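Local coordinates for transcriptional regulator ComR (Streptococcus vestibularis F0396, PDB 6HU8), which regulates competence transcription in a pheromone signalling system and probably binds DNA through a helix-turn-helix domain joined to a peptide-sensing TPR-type domain, at residues A[159-170]-A[202-213]; A[45-53]-A[63-72]. All coordinates share one frame; numbering follows the deposited sequence.

Interaction 1. Residues A[159-170]-A[202-213]; sequences STNDLLVIDYYF and YNIALFNDLMAI
A carboxylate lodged against a backbone carbonyl marks this helix pair: OD2 of Asp-209 lies 2.6 Å from Leu-163 O. Two oxygens that close suggest that Asp-209 is protonated and hands its proton to the carbonyl, which already accepts the helical bond from Asp-167 N. The neighbouring acid would act in the same direction, since OD1 of Asp-167 comes within 3.6 Å of Asp-209 OD1, the two carboxylate planes steeply turned against each other; the proximity of a second negative charge would probably raise the affinity for a proton. Water 1 lies 2.9 Å from both Asp-167 OD2 and Ala-205 O and links the helices there.

The packing is knobs-into-holes in both directions. Asp-209 enters a hole formed by Leu-163, Ile-166, Asp-167 and Phe-170, and Leu-163 enters one formed by Tyr-202, Ala-205, Leu-206 and Asp-209. CD1 of Leu-163 makes a CH-pi contact, 3.7 Å from the centroid of the Tyr-202 ring and 20° off its normal. With CG of Tyr-202 anti to the backbone N (chi1 -178°), the ring reaches back to the start of the opposing helix, where Thr-160 OG1 meets its edge at CD1, 3.3 Å away, and the Tyr-202 OH bonds to Phe-158 O. At the other end, Phe-170 packs obliquely, CD2 on Ala-212 CB and CZ 3.4 Å from Ile-213 CG1.

The segment axes approach to 9.1 Å with their directions 23° apart, a nearly parallel pairing within the all-helical, TPR-related part of the chain. Helix 181-192, intervening in sequence, touches both Phe-170 and Ile-213, while helix 139-152 packs against Ile-166 and helix 226-240 against Phe-207 and Leu-210.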
loop_
_atom_site.group_PDB
_atom_site.type_symbol
_atom_site.label_atom_id
_atom_site.label_comp_id
_atom_site.label_asym_id
_atom_site.label_seq_id
_atom_site.Cartn_x
_atom_site.Cartn_y
_atom_site.Cartn_z
ATOM N N SER A 159 8.886 -1.146 -1.350
ATOM C CA SER A 159 8.709 0.080 -2.110
ATOM C C SER A 159 7.371 0.719 -1.763
ATOM O O SER A 159 6.567 0.140 -1.031
ATOM C CB SER A 159 8.753 -0.205 -3.611
ATOM O OG SER A 159 7.685 -1.085 -3.972
ATOM N N THR A 160 7.107 1.884 -2.340
ATOM C CA THR A 160 5.817 2.528 -2.141
ATOM C C THR A 160 4.709 1.638 -2.678
ATOM O O THR A 160 3.720 1.412 -1.971
ATOM C CB THR A 160 5.748 3.913 -2.804
ATOM O OG1 THR A 160 6.804 4.726 -2.295
ATOM C CG2 THR A 160 4.421 4.588 -2.479
ATOM N N ASN A 161 4.869 1.095 -3.891
ATOM C CA ASN A 161 3.861 0.164 -4.406
ATOM C C ASN A 161 3.679 -1.037 -3.475
ATOM O O ASN A 161 2.547 -1.477 -3.243
ATOM C CB ASN A 161 4.203 -0.349 -5.823
ATOM C CG ASN A 161 4.051 0.716 -6.884
ATOM O OD1 ASN A 161 3.422 1.753 -6.661
ATOM N ND2 ASN A 161 4.623 0.462 -8.055
ATOM N N ASP A 162 4.782 -1.576 -2.956
ATOM C CA ASP A 162 4.697 -2.692 -1.998
ATOM C C ASP A 162 3.854 -2.314 -0.776
ATOM O O ASP A 162 3.001 -3.092 -0.315
ATOM C CB ASP A 162 6.086 -3.122 -1.514
ATOM C CG ASP A 162 6.929 -3.745 -2.603
ATOM O OD1 ASP A 162 6.360 -4.233 -3.606
ATOM O OD2 ASP A 162 8.171 -3.750 -2.437
ATOM N N LEU A 163 4.112 -1.115 -0.248
ATOM C CA LEU A 163 3.391 -0.609 0.920
ATOM C C LEU A 163 1.909 -0.488 0.631
ATOM O O LEU A 163 1.084 -0.710 1.517
ATOM C CB LEU A 163 3.945 0.745 1.366
ATOM C CG LEU A 163 5.339 0.707 1.993
ATOM C CD1 LEU A 163 5.709 2.091 2.456
ATOM C CD2 LEU A 163 5.411 -0.272 3.152
ATOM N N LEU A 164 1.561 -0.164 -0.609
ATOM C CA LEU A 164 0.153 -0.032 -0.953
ATOM C C LEU A 164 -0.512 -1.409 -1.120
ATOM O O LEU A 164 -1.673 -1.580 -0.763
ATOM C CB LEU A 164 -0.011 0.828 -2.207
ATOM C CG LEU A 164 0.366 2.297 -1.948
ATOM C CD1 LEU A 164 0.346 3.119 -3.224
ATOM C CD2 LEU A 164 -0.542 2.923 -0.918
ATOM N N VAL A 165 0.209 -2.382 -1.672
ATOM C CA VAL A 165 -0.304 -3.751 -1.699
ATOM C C VAL A 165 -0.569 -4.200 -0.258
ATOM O O VAL A 165 -1.593 -4.822 0.057
ATOM C CB VAL A 165 0.688 -4.722 -2.384
ATOM C CG1 VAL A 165 0.236 -6.163 -2.198
ATOM C CG2 VAL A 165 0.857 -4.374 -3.878
ATOM N N ILE A 166 0.372 -3.881 0.618
ATOM C CA ILE A 166 0.257 -4.247 2.028
ATOM C C ILE A 166 -0.936 -3.525 2.664
ATOM O O ILE A 166 -1.606 -4.064 3.546
ATOM C CB ILE A 166 1.563 -3.929 2.799
ATOM C CG1 ILE A 166 2.672 -4.880 2.350
ATOM C CG2 ILE A 166 1.351 -4.041 4.321
ATOM C CD1 ILE A 166 4.027 -4.592 2.962
ATOM N N ASP A 167 -1.221 -2.314 2.201
ATOM C CA ASP A 167 -2.432 -1.628 2.636
ATOM C C ASP A 167 -3.688 -2.433 2.238
ATOM O O ASP A 167 -4.598 -2.631 3.060
ATOM C CB ASP A 167 -2.479 -0.220 2.041
ATOM C CG ASP A 167 -3.213 0.760 2.920
ATOM O OD1 ASP A 167 -3.771 0.338 3.960
ATOM O OD2 ASP A 167 -3.225 1.956 2.562
ATOM N N TYR A 168 -3.724 -2.916 0.994
ATOM C CA TYR A 168 -4.873 -3.688 0.501
ATOM C C TYR A 168 -5.033 -4.984 1.296
ATOM O O TYR A 168 -6.160 -5.449 1.552
ATOM C CB TYR A 168 -4.719 -4.005 -0.991
ATOM C CG TYR A 168 -6.021 -4.195 -1.739
ATOM C CD1 TYR A 168 -7.096 -3.329 -1.540
ATOM C CD2 TYR A 168 -6.171 -5.225 -2.669
ATOM C CE1 TYR A 168 -8.285 -3.493 -2.236
ATOM C CE2 TYR A 168 -7.352 -5.394 -3.377
ATOM C CZ TYR A 168 -8.405 -4.530 -3.154
ATOM O OH TYR A 168 -9.570 -4.696 -3.858
ATOM N N TYR A 169 -3.905 -5.569 1.680
ATOM C CA TYR A 169 -3.918 -6.759 2.529
ATOM C C TYR A 169 -4.611 -6.455 3.866
ATOM O O TYR A 169 -5.553 -7.153 4.253
ATOM C CB TYR A 169 -2.488 -7.283 2.746
ATOM C CG TYR A 169 -2.340 -8.185 3.963
ATOM C CD1 TYR A 169 -3.042 -9.394 4.056
ATOM C CD2 TYR A 169 -1.493 -7.834 5.011
ATOM C CE1 TYR A 169 -2.912 -10.220 5.173
ATOM C CE2 TYR A 169 -1.363 -8.655 6.143
ATOM C CZ TYR A 169 -2.075 -9.842 6.211
ATOM O OH TYR A 169 -1.949 -10.655 7.314
ATOM N N PHE A 170 -4.168 -5.409 4.564
ATOM C CA PHE A 170 -4.803 -5.016 5.826
ATOM C C PHE A 170 -6.291 -4.740 5.631
ATOM O O PHE A 170 -7.119 -5.084 6.486
ATOM C CB PHE A 170 -4.105 -3.791 6.426
ATOM C CG PHE A 170 -2.701 -4.069 6.872
ATOM C CD1 PHE A 170 -2.376 -5.295 7.447
ATOM C CD2 PHE A 170 -1.709 -3.122 6.719
ATOM C CE1 PHE A 170 -1.084 -5.574 7.870
ATOM C CE2 PHE A 170 -0.409 -3.393 7.145
ATOM C CZ PHE A 170 -0.097 -4.624 7.708
ATOM N N TYR A 202 6.371 8.172 0.329
ATOM C CA TYR A 202 6.683 6.867 0.900
ATOM C C TYR A 202 6.257 6.821 2.363
ATOM O O TYR A 202 5.648 5.839 2.836
ATOM C CB TYR A 202 8.182 6.557 0.772
ATOM C CG TYR A 202 8.560 5.186 1.311
ATOM C CD1 TYR A 202 8.524 4.059 0.495
ATOM C CD2 TYR A 202 8.941 5.019 2.636
ATOM C CE1 TYR A 202 8.870 2.813 0.983
ATOM C CE2 TYR A 202 9.279 3.777 3.129
ATOM C CZ TYR A 202 9.242 2.678 2.302
ATOM O OH TYR A 202 9.572 1.433 2.796
ATOM N N ASN A 203 6.572 7.889 3.087
ATOM C CA ASN A 203 6.265 7.937 4.507
ATOM C C ASN A 203 4.765 7.992 4.754
ATOM O O ASN A 203 4.291 7.482 5.764
ATOM C CB ASN A 203 6.954 9.121 5.167
ATOM C CG ASN A 203 8.450 8.949 5.224
ATOM O OD1 ASN A 203 8.961 7.847 5.039
ATOM N ND2 ASN A 203 9.164 10.034 5.476
ATOM N N ILE A 204 4.008 8.591 3.840
ATOM C CA ILE A 204 2.557 8.593 4.009
ATOM C C ILE A 204 1.991 7.175 3.829
ATOM O O ILE A 204 1.127 6.751 4.593
ATOM C CB ILE A 204 1.882 9.568 3.046
ATOM C CG1 ILE A 204 2.193 10.999 3.499
ATOM C CG2 ILE A 204 0.393 9.381 3.060
ATOM C CD1 ILE A 204 1.398 12.079 2.796
ATOM N N ALA A 205 2.484 6.442 2.830
ATOM C CA ALA A 205 2.039 5.067 2.631
ATOM C C ALA A 205 2.454 4.228 3.821
ATOM O O ALA A 205 1.683 3.407 4.309
ATOM C CB ALA A 205 2.604 4.480 1.322
ATOM N N LEU A 206 3.674 4.431 4.295
ATOM C CA LEU A 206 4.152 3.673 5.451
ATOM C C LEU A 206 3.359 4.036 6.713
ATOM O O LEU A 206 2.994 3.162 7.527
ATOM C CB LEU A 206 5.649 3.921 5.659
ATOM C CG LEU A 206 6.292 3.297 6.898
ATOM C CD1 LEU A 206 6.318 1.779 6.796
ATOM C CD2 LEU A 206 7.692 3.866 7.150
ATOM N N PHE A 207 3.080 5.328 6.871
ATOM C CA PHE A 207 2.314 5.777 8.019
ATOM C C PHE A 207 0.924 5.128 8.019
ATOM O O PHE A 207 0.450 4.654 9.052
ATOM C CB PHE A 207 2.187 7.302 8.028
ATOM C CG PHE A 207 1.436 7.828 9.212
ATOM C CD1 PHE A 207 2.090 8.057 10.407
ATOM C CD2 PHE A 207 0.073 8.071 9.136
ATOM C CE1 PHE A 207 1.396 8.531 11.520
ATOM C CE2 PHE A 207 -0.629 8.532 10.234
ATOM C CZ PHE A 207 0.030 8.759 11.433
ATOM N N ASN A 208 0.277 5.099 6.859
ATOM C CA ASN A 208 -1.068 4.543 6.764
ATOM C C ASN A 208 -1.091 3.026 6.998
ATOM O O ASN A 208 -2.052 2.486 7.548
ATOM C CB ASN A 208 -1.670 4.888 5.399
ATOM C CG ASN A 208 -2.124 6.329 5.322
ATOM O OD1 ASN A 208 -2.503 6.916 6.337
ATOM N ND2 ASN A 208 -2.088 6.913 4.125
ATOM N N ASP A 209 -0.033 2.338 6.579
ATOM C CA ASP A 209 0.094 0.921 6.908
ATOM C C ASP A 209 0.283 0.715 8.404
ATOM O O ASP A 209 -0.268 -0.205 8.984
ATOM C CB ASP A 209 1.264 0.297 6.168
ATOM C CG ASP A 209 0.928 -0.029 4.736
ATOM O OD1 ASP A 209 -0.203 0.276 4.305
ATOM O OD2 ASP A 209 1.799 -0.587 4.054
ATOM N N LEU A 210 1.099 1.554 9.016
ATOM C CA LEU A 210 1.291 1.474 10.463
ATOM C C LEU A 210 -0.022 1.759 11.200
ATOM O O LEU A 210 -0.346 1.093 12.193
ATOM C CB LEU A 210 2.389 2.440 10.889
ATOM C CG LEU A 210 3.801 1.991 10.517
ATOM C CD1 LEU A 210 4.775 3.132 10.657
ATOM C CD2 LEU A 210 4.212 0.834 11.395
ATOM N N MET A 211 -0.789 2.741 10.722
ATOM C CA MET A 211 -2.080 3.013 11.349
ATOM C C MET A 211 -2.976 1.787 11.273
ATOM O O MET A 211 -3.664 1.468 12.251
ATOM C CB MET A 211 -2.780 4.221 10.715
ATOM C CG MET A 211 -2.179 5.593 11.131
ATOM S SD MET A 211 -2.429 6.085 12.853
ATOM C CE MET A 211 -4.128 6.662 12.791
ATOM N N ALA A 212 -2.966 1.115 10.119
ATOM C CA ALA A 212 -3.777 -0.091 9.895
ATOM C C ALA A 212 -3.405 -1.219 10.855
ATOM O O ALA A 212 -4.275 -1.905 11.383
ATOM C CB ALA A 212 -3.636 -0.585 8.426
ATOM N N ILE A 213 -2.106 -1.418 11.041
ATOM C CA ILE A 213 -1.576 -2.393 11.988
ATOM C C ILE A 213 -2.075 -2.120 13.410
ATOM O O ILE A 213 -2.508 -3.027 14.123
ATOM C CB ILE A 213 -0.031 -2.364 11.949
ATOM C CG1 ILE A 213 0.472 -2.941 10.617
ATOM C CG2 ILE A 213 0.571 -3.058 13.158
ATOM C CD1 ILE A 213 1.937 -2.674 10.319
HETATM O O HOH W 1 -0.399 2.723 2.440
#

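Interaction 2. Residues A[45-53]-A[63-72]; sequences SLPSLDKLS and MADLLDHDRI
Met-63 meets the other segment at the start of the short helix 63-67, its thioether lying across Leu-49 at about a right angle. SD sits 3.5 Å from Leu-49 CD1, and a bend at the last torsion (chi3 -84°) turns CE onto CB of Ser-53. Closer to its backbone, Met-63 CG packs on CG of Leu-52. One turn on, Leu-66 slides past Leu-52 in the opposite direction, the two CD1 methyls 3.9 Å apart, and Leu-67 brings CD2 to 3.7 Å from Leu-52 CD2. Leu-52 thus touches Met-63, Leu-66 and Leu-67, its CD1 and CD2 branches divided between the two leucines.

The axes of helices 49-53 and 63-67 run 97° apart, close to perpendicular, as suits the compact helical bundle of a Cro/C1-type HTH domain, to which helix 49-53 and most of helix 63-67 belong by sequence. Ser-48 caps the former, its OG accepting a weak bond from Lys-51 N and also bonding to Glu-118.

Past Leu-67 the chain leaves the helix at Asp-68, whose phi is positive, and reverses through a type II' turn closed by Asp-70 N to Leu-67 O, 2.8 Å. Asp-70 is tied to helix 3-17 by a salt bridge to Arg-10. The reversal brings Ile-72 against Leu-46, Pro-47 and the start of helix 49-53. CG1 of Ile-72 lies between the backbone N and the carbonyl carbon (chi1 55°), a setting that sends CD1 to Leu-52 CD2, 3.6 Å away, while CG2 rests on Leu-46 CD1 at 3.8 Å. Beside this apolar contact, water 2 donates both to Pro-47 O and to Ile-72 O, joining the two backbones where no direct hydrogen bond crosses.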
loop_
_atom_site.group_PDB
_atom_site.type_symbol
_atom_site.label_atom_id
_atom_site.label_comp_id
_atom_site.label_asym_id
_atom_site.label_seq_id
_atom_site.Cartn_x
_atom_site.Cartn_y
_atom_site.Cartn_z
ATOM N N SER A 45 -1.391 -7.259 -20.155
ATOM C CA SER A 45 -0.703 -6.218 -19.413
ATOM C C SER A 45 0.704 -6.007 -19.930
ATOM O O SER A 45 1.277 -6.863 -20.617
ATOM C CB SER A 45 -0.679 -6.528 -17.914
ATOM O OG SER A 45 -0.304 -7.861 -17.672
ATOM N N LEU A 46 1.236 -4.842 -19.584
ATOM C CA LEU A 46 2.554 -4.415 -19.993
ATOM C C LEU A 46 3.537 -4.849 -18.925
ATOM O O LEU A 46 3.254 -4.698 -17.737
ATOM C CB LEU A 46 2.581 -2.886 -20.158
ATOM C CG LEU A 46 3.829 -2.227 -20.743
ATOM C CD1 LEU A 46 3.983 -2.611 -22.202
ATOM C CD2 LEU A 46 3.776 -0.692 -20.587
ATOM N N PRO A 47 4.708 -5.369 -19.326
ATOM C CA PRO A 47 5.687 -5.645 -18.270
ATOM C C PRO A 47 6.291 -4.372 -17.686
ATOM O O PRO A 47 6.594 -3.408 -18.423
ATOM C CB PRO A 47 6.760 -6.461 -18.979
ATOM C CG PRO A 47 6.633 -6.105 -20.411
ATOM C CD PRO A 47 5.208 -5.716 -20.665
ATOM N N SER A 48 6.450 -4.368 -16.363
ATOM C CA SER A 48 7.207 -3.326 -15.684
ATOM C C SER A 48 8.670 -3.585 -15.979
ATOM O O SER A 48 9.026 -4.658 -16.506
ATOM C CB SER A 48 6.938 -3.328 -14.168
ATOM O OG SER A 48 7.328 -4.560 -13.567
ATOM N N LEU A 49 9.512 -2.618 -15.644
ATOM C CA LEU A 49 10.939 -2.753 -15.858
ATOM C C LEU A 49 11.501 -3.914 -15.051
ATOM O O LEU A 49 12.335 -4.668 -15.547
ATOM C CB LEU A 49 11.659 -1.458 -15.488
ATOM C CG LEU A 49 13.178 -1.460 -15.671
ATOM C CD1 LEU A 49 13.538 -1.961 -17.053
ATOM C CD2 LEU A 49 13.758 -0.067 -15.441
ATOM N N ASP A 50 11.046 -4.049 -13.810
ATOM C CA ASP A 50 11.490 -5.146 -12.954
ATOM C C ASP A 50 11.142 -6.494 -13.560
ATOM O O ASP A 50 11.982 -7.383 -13.624
ATOM C CB ASP A 50 10.868 -5.057 -11.559
ATOM C CG ASP A 50 11.378 -3.872 -10.760
ATOM O OD1 ASP A 50 12.522 -3.426 -11.008
ATOM O OD2 ASP A 50 10.623 -3.394 -9.884
ATOM N N LYS A 51 9.902 -6.655 -13.994
ATOM C CA LYS A 51 9.508 -7.938 -14.547
ATOM C C LYS A 51 10.142 -8.188 -15.936
ATOM O O LYS A 51 10.563 -9.311 -16.235
ATOM C CB LYS A 51 7.978 -8.046 -14.576
ATOM C CG LYS A 51 7.394 -7.911 -13.157
ATOM C CD LYS A 51 6.094 -8.661 -12.939
ATOM C CE LYS A 51 5.556 -8.416 -11.512
ATOM N NZ LYS A 51 6.531 -8.743 -10.430
ATOM N N LEU A 52 10.256 -7.160 -16.775
ATOM C CA LEU A 52 10.918 -7.366 -18.061
ATOM C C LEU A 52 12.409 -7.689 -17.866
ATOM O O LEU A 52 12.973 -8.526 -18.572
ATOM C CB LEU A 52 10.766 -6.138 -18.966
ATOM C CG LEU A 52 11.243 -6.364 -20.403
ATOM C CD1 LEU A 52 10.451 -7.443 -21.120
ATOM C CD2 LEU A 52 11.189 -5.074 -21.225
ATOM N N SER A 53 13.040 -7.023 -16.900
ATOM C CA SER A 53 14.441 -7.285 -16.567
ATOM C C SER A 53 14.654 -8.757 -16.166
ATOM O O SER A 53 15.645 -9.384 -16.539
ATOM C CB SER A 53 14.888 -6.352 -15.439
ATOM O OG SER A 53 16.222 -6.623 -15.067
ATOM N N MET A 63 17.098 -6.437 -22.626
ATOM C CA MET A 63 15.719 -5.985 -22.660
ATOM C C MET A 63 15.398 -5.315 -23.966
ATOM O O MET A 63 14.298 -5.468 -24.475
ATOM C CB MET A 63 15.435 -5.046 -21.501
ATOM C CG MET A 63 15.063 -5.795 -20.223
ATOM S SD MET A 63 14.741 -4.642 -18.881
ATOM C CE MET A 63 16.409 -4.327 -18.265
ATOM N N ALA A 64 16.353 -4.552 -24.493
ATOM C CA ALA A 64 16.226 -3.979 -25.823
ATOM C C ALA A 64 15.863 -5.047 -26.875
ATOM O O ALA A 64 15.058 -4.786 -27.775
ATOM C CB ALA A 64 17.506 -3.270 -26.200
ATOM N N ASP A 65 16.433 -6.249 -26.748
ATOM C CA ASP A 65 16.120 -7.351 -27.679
ATOM C C ASP A 65 14.632 -7.666 -27.680
ATOM O O ASP A 65 14.016 -7.807 -28.729
ATOM C CB ASP A 65 16.875 -8.646 -27.321
ATOM C CG ASP A 65 18.388 -8.510 -27.430
ATOM O OD1 ASP A 65 18.857 -7.491 -27.986
ATOM O OD2 ASP A 65 19.106 -9.442 -26.963
ATOM N N LEU A 66 14.061 -7.805 -26.489
ATOM C CA LEU A 66 12.673 -8.225 -26.359
ATOM C C LEU A 66 11.726 -7.122 -26.804
ATOM O O LEU A 66 10.572 -7.373 -27.152
ATOM C CB LEU A 66 12.362 -8.612 -24.914
ATOM C CG LEU A 66 12.963 -9.918 -24.413
ATOM C CD1 LEU A 66 12.559 -10.135 -22.974
ATOM C CD2 LEU A 66 12.540 -11.098 -25.292
ATOM N N LEU A 67 12.198 -5.887 -26.761
ATOM C CA LEU A 67 11.325 -4.770 -27.086
ATOM C C LEU A 67 11.304 -4.456 -28.579
ATOM O O LEU A 67 10.318 -3.909 -29.069
ATOM C CB LEU A 67 11.737 -3.517 -26.313
ATOM C CG LEU A 67 11.593 -3.550 -24.797
ATOM C CD1 LEU A 67 12.244 -2.293 -24.197
ATOM C CD2 LEU A 67 10.119 -3.650 -24.438
ATOM N N ASP A 68 12.375 -4.814 -29.291
ATOM C CA ASP A 68 12.609 -4.296 -30.648
ATOM C C ASP A 68 12.534 -2.775 -30.585
ATOM O O ASP A 68 13.369 -2.136 -29.933
ATOM C CB ASP A 68 11.604 -4.859 -31.648
ATOM C CG ASP A 68 12.231 -5.165 -33.002
ATOM O OD1 ASP A 68 13.165 -4.446 -33.401
ATOM O OD2 ASP A 68 11.778 -6.123 -33.664
ATOM N N HIS A 69 11.520 -2.180 -31.204
ATOM C CA HIS A 69 11.400 -0.721 -31.135
ATOM C C HIS A 69 10.381 -0.260 -30.090
ATOM O O HIS A 69 10.298 0.938 -29.792
ATOM C CB HIS A 69 11.030 -0.144 -32.503
ATOM C CG HIS A 69 11.955 -0.567 -33.604
ATOM N ND1 HIS A 69 11.567 -0.598 -34.929
ATOM C CD2 HIS A 69 13.244 -0.981 -33.579
ATOM C CE1 HIS A 69 12.580 -1.015 -35.672
ATOM N NE2 HIS A 69 13.609 -1.254 -34.876
ATOM N N ASP A 70 9.606 -1.202 -29.546
ATOM C CA ASP A 70 8.597 -0.886 -28.526
ATOM C C ASP A 70 9.252 -0.396 -27.245
ATOM O O ASP A 70 10.413 -0.706 -26.987
ATOM C CB ASP A 70 7.722 -2.112 -28.212
ATOM C CG ASP A 70 6.854 -2.530 -29.380
ATOM O OD1 ASP A 70 6.263 -1.637 -30.022
ATOM O OD2 ASP A 70 6.749 -3.752 -29.644
ATOM N N ARG A 71 8.505 0.355 -26.437
ATOM C CA ARG A 71 9.019 0.859 -25.159
ATOM C C ARG A 71 8.089 0.533 -23.999
ATOM O O ARG A 71 6.903 0.281 -24.203
ATOM C CB ARG A 71 9.235 2.366 -25.236
ATOM C CG ARG A 71 10.042 2.789 -26.445
ATOM C CD ARG A 71 9.675 4.184 -26.897
ATOM N NE ARG A 71 10.145 5.199 -25.960
ATOM C CZ ARG A 71 9.491 6.324 -25.687
ATOM N NH1 ARG A 71 8.327 6.579 -26.278
ATOM N NH2 ARG A 71 9.996 7.195 -24.822
ATOM N N ILE A 72 8.637 0.529 -22.785
ATOM C CA ILE A 72 7.843 0.360 -21.568
ATOM C C ILE A 72 8.068 1.500 -20.587
ATOM O O ILE A 72 7.644 1.420 -19.431
ATOM C CB ILE A 72 8.165 -0.944 -20.833
ATOM C CG1 ILE A 72 9.665 -1.016 -20.543
ATOM C CG2 ILE A 72 7.680 -2.136 -21.636
ATOM C CD1 ILE A 72 10.038 -2.097 -19.563
HETATM O O HOH W 2 6.468 -0.494 -17.793
#

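Interaction 2 closes before interaction 1 opens, and the two share no helix. The earlier contact, centred about 25 Å from the centre of the chain, joins helix 49-59 and the loop before it to helix 63-67 and the turn that follows, in the HTH region; the later one, centred about 4 Å from that point, joins helices 160-173 and 200-219 of the tetratricopeptide region. Their centres lie 28 Å apart, yet the nearest atoms are separated by about 7 Å without touching. The regions nevertheless meet: Ser-45 and Ser-48 bond to Glu-117 and Glu-118, and Lys-51 to Gln-151, all within the tetratricopeptide range. In this apo form the probable DNA-binding domain is therefore docked on the TPR-type domain.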